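Side-chain contact in biotin binding protein A (Gallus gallus, PDB 2C1S), which binds biotin, and here holds biotin-D-sulfoxide, inside the eight-stranded antiparallel barrel of an avidin-family subunit that assembles into a tetramer: residues A[68-73]-A[79-84]. Numbering follows the deposited sequence.
With BSO (biotin-D-sulfoxide), chain C.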
loop_
_atom_site.group_PDB
_atom_site.type_symbol
_atom_site.label_atom_id
_atom_site.label_comp_id
_atom_site.label_asym_id
_atom_site.label_seq_id
_atom_site.Cartn_x
_atom_site.Cartn_y
_atom_site.Cartn_z
ATOM N N PHE A 68 -0.699 3.408 15.153
ATOM C CA PHE A 68 -0.530 4.795 15.626
ATOM C C PHE A 68 -0.372 5.823 14.509
ATOM O O PHE A 68 0.041 5.499 13.412
ATOM C CB PHE A 68 0.587 4.938 16.685
ATOM C CG PHE A 68 1.959 4.497 16.229
ATOM C CD1 PHE A 68 2.831 5.392 15.613
ATOM C CD2 PHE A 68 2.395 3.187 16.477
ATOM C CE1 PHE A 68 4.092 4.990 15.220
ATOM C CE2 PHE A 68 3.671 2.785 16.096
ATOM C CZ PHE A 68 4.497 3.658 15.449
ATOM N N THR A 69 -0.666 7.076 14.852
ATOM C CA THR A 69 -0.459 8.208 13.979
ATOM C C THR A 69 0.677 9.061 14.494
ATOM O O THR A 69 0.746 9.365 15.707
ATOM C CB THR A 69 -1.723 9.102 13.915
ATOM O OG1 THR A 69 -2.822 8.334 13.454
ATOM C CG2 THR A 69 -1.477 10.377 13.019
ATOM N N VAL A 70 1.573 9.437 13.595
ATOM C CA VAL A 70 2.633 10.390 13.919
ATOM C C VAL A 70 2.418 11.786 13.314
ATOM O O VAL A 70 2.402 11.953 12.085
ATOM C CB VAL A 70 4.008 9.880 13.504
ATOM C CG1 VAL A 70 5.082 10.890 13.928
ATOM C CG2 VAL A 70 4.237 8.427 14.034
ATOM N N GLN A 71 2.334 12.791 14.190
ATOM C CA GLN A 71 2.139 14.178 13.767
ATOM C C GLN A 71 3.490 14.892 13.692
ATOM O O GLN A 71 3.952 15.487 14.679
ATOM C CB GLN A 71 1.182 14.845 14.765
ATOM C CG GLN A 71 0.683 16.262 14.448
ATOM C CD GLN A 71 0.196 16.932 15.731
ATOM O OE1 GLN A 71 1.017 17.256 16.583
ATOM N NE2 GLN A 71 -1.144 17.099 15.891
ATOM N N TRP A 72 4.134 14.806 12.531
ATOM C CA TRP A 72 5.494 15.311 12.336
ATOM C C TRP A 72 5.537 16.781 12.649
ATOM O O TRP A 72 4.693 17.537 12.178
ATOM C CB TRP A 72 5.970 15.076 10.900
ATOM C CG TRP A 72 5.905 13.619 10.534
ATOM C CD1 TRP A 72 5.030 13.045 9.664
ATOM C CD2 TRP A 72 6.717 12.540 11.068
ATOM N NE1 TRP A 72 5.255 11.681 9.595
ATOM C CE2 TRP A 72 6.275 11.342 10.448
ATOM C CE3 TRP A 72 7.774 12.471 11.991
ATOM C CZ2 TRP A 72 6.859 10.093 10.717
ATOM C CZ3 TRP A 72 8.366 11.233 12.248
ATOM C CH2 TRP A 72 7.907 10.055 11.616
ATOM N N GLN A 73 6.530 17.182 13.439
ATOM C CA GLN A 73 6.626 18.576 13.901
ATOM C C GLN A 73 7.395 19.459 12.929
ATOM O O GLN A 73 7.437 20.681 13.085
ATOM C CB GLN A 73 7.238 18.639 15.301
ATOM C CG GLN A 73 6.380 17.949 16.334
ATOM C CD GLN A 73 5.028 18.625 16.537
ATOM O OE1 GLN A 73 4.951 19.698 17.127
ATOM N NE2 GLN A 73 3.953 17.987 16.060
ATOM N N THR A 79 2.023 10.368 9.151
ATOM C CA THR A 79 2.246 8.929 8.932
ATOM C C THR A 79 1.369 8.123 9.854
ATOM O O THR A 79 1.197 8.478 11.025
ATOM C CB THR A 79 3.716 8.520 9.171
ATOM O OG1 THR A 79 4.554 9.219 8.273
ATOM C CG2 THR A 79 3.945 7.025 8.965
ATOM N N VAL A 80 0.847 7.007 9.342
ATOM C CA VAL A 80 0.225 6.001 10.189
ATOM C C VAL A 80 1.006 4.686 10.094
ATOM O O VAL A 80 1.440 4.288 8.998
ATOM C CB VAL A 80 -1.301 5.806 9.913
ATOM C CG1 VAL A 80 -2.109 7.109 10.288
ATOM C CG2 VAL A 80 -1.563 5.357 8.440
ATOM N N PHE A 81 1.202 4.060 11.246
ATOM C CA PHE A 81 1.860 2.751 11.343
ATOM C C PHE A 81 0.875 1.739 11.891
ATOM O O PHE A 81 0.104 2.029 12.826
ATOM C CB PHE A 81 3.034 2.820 12.328
ATOM C CG PHE A 81 4.216 3.592 11.842
ATOM C CD1 PHE A 81 5.317 2.923 11.303
ATOM C CD2 PHE A 81 4.279 4.994 11.964
ATOM C CE1 PHE A 81 6.439 3.637 10.868
ATOM C CE2 PHE A 81 5.389 5.693 11.522
ATOM C CZ PHE A 81 6.483 5.021 10.974
ATOM N N VAL A 82 0.902 0.531 11.357
ATOM C CA VAL A 82 0.063 -0.517 11.927
ATOM C C VAL A 82 0.861 -1.821 11.986
ATOM O O VAL A 82 1.640 -2.099 11.082
ATOM C CB VAL A 82 -1.279 -0.649 11.168
ATOM C CG1 VAL A 82 -1.095 -1.263 9.738
ATOM C CG2 VAL A 82 -2.280 -1.403 12.011
ATOM N N GLY A 83 0.687 -2.620 13.045
ATOM C CA GLY A 83 1.544 -3.800 13.168
ATOM C C GLY A 83 1.184 -4.776 14.281
ATOM O O GLY A 83 0.077 -4.776 14.825
ATOM N N GLN A 84 2.165 -5.609 14.605
ATOM C CA GLN A 84 2.013 -6.643 15.610
ATOM C C GLN A 84 3.425 -6.956 16.097
ATOM O O GLN A 84 4.380 -6.949 15.322
ATOM C CB GLN A 84 1.382 -7.890 14.999
ATOM C CG GLN A 84 0.999 -9.040 15.986
ATOM C CD GLN A 84 0.359 -10.245 15.285
ATOM O OE1 GLN A 84 0.090 -10.234 14.072
ATOM N NE2 GLN A 84 0.109 -11.309 16.055
HETATM C C11 BSO C . 8.283 13.441 6.061
HETATM O O11 BSO C . 9.444 13.371 5.597
HETATM O O12 BSO C . 7.293 13.817 5.406
HETATM C C10 BSO C . 8.025 13.073 7.539
HETATM C C9 BSO C . 8.954 11.996 8.147
HETATM C C8 BSO C . 8.555 10.631 7.598
HETATM C C7 BSO C . 9.600 9.576 8.015
HETATM C C2 BSO C . 9.200 8.205 7.424
HETATM S S1 BSO C . 7.720 7.477 8.146
HETATM C C6 BSO C . 8.039 5.852 7.402
HETATM C C5 BSO C . 9.568 5.671 7.484
HETATM N N1 BSO C . 9.901 5.022 8.761
HETATM C C3 BSO C . 10.624 5.847 9.528
HETATM O O3 BSO C . 11.043 5.495 10.635
HETATM N N2 BSO C . 10.882 7.032 8.959
HETATM C C4 BSO C . 10.267 7.069 7.597
HETATM O O10 BSO C . 6.579 8.107 7.393
#
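Trp72 and Thr79 meet where the hairpin of strands 66-71 and 78-87 reaches the biotin pocket, a worked example of a backbone frame presenting ligand-binding side chains. The frame is antiparallel: Phe68 and Phe81 form a hydrogen-bonded pair whose N and O atoms are joined both ways at 2.8 Å. Thr69 and Val80 follow as a non-hydrogen-bonded pair. Next, Val70 N donates to Thr79 O at 2.8 Å, whereas the return bond from Thr79 N to Val70 O is weak.

Phe68, Val70 and Phe81 pack together on the face they share with Thr79. The rings of Phe68 and Phe81 are near parallel (21°) but slid so far apart that they barely overlap, with centroids 4.9 Å from each other, so the main cover is Phe81 CB, a CH-pi contact over one Phe68 face. Phe68 reaches it because its CG sits between backbone N and carbonyl carbon (chi1 59°). Val70 divides its methyls: CG2 meets Phe81 CE2 at 3.9 Å, while CG1 lies over one face of the Trp72 indole. C9 of the ligand's tail covers the opposite face.

Polar contacts converge on Thr79 OG1. Trp72, itself a pocket wall, donates from NE1 to Thr79 OG1 at 2.9 Å, within the indole plane. Thr79 OG1 in turn donates to the sulfoxide oxygen O10, at a doubtfully short 2.5 Å. Accepting from the indole probably helps orient the hydroxyl as donor to the ligand.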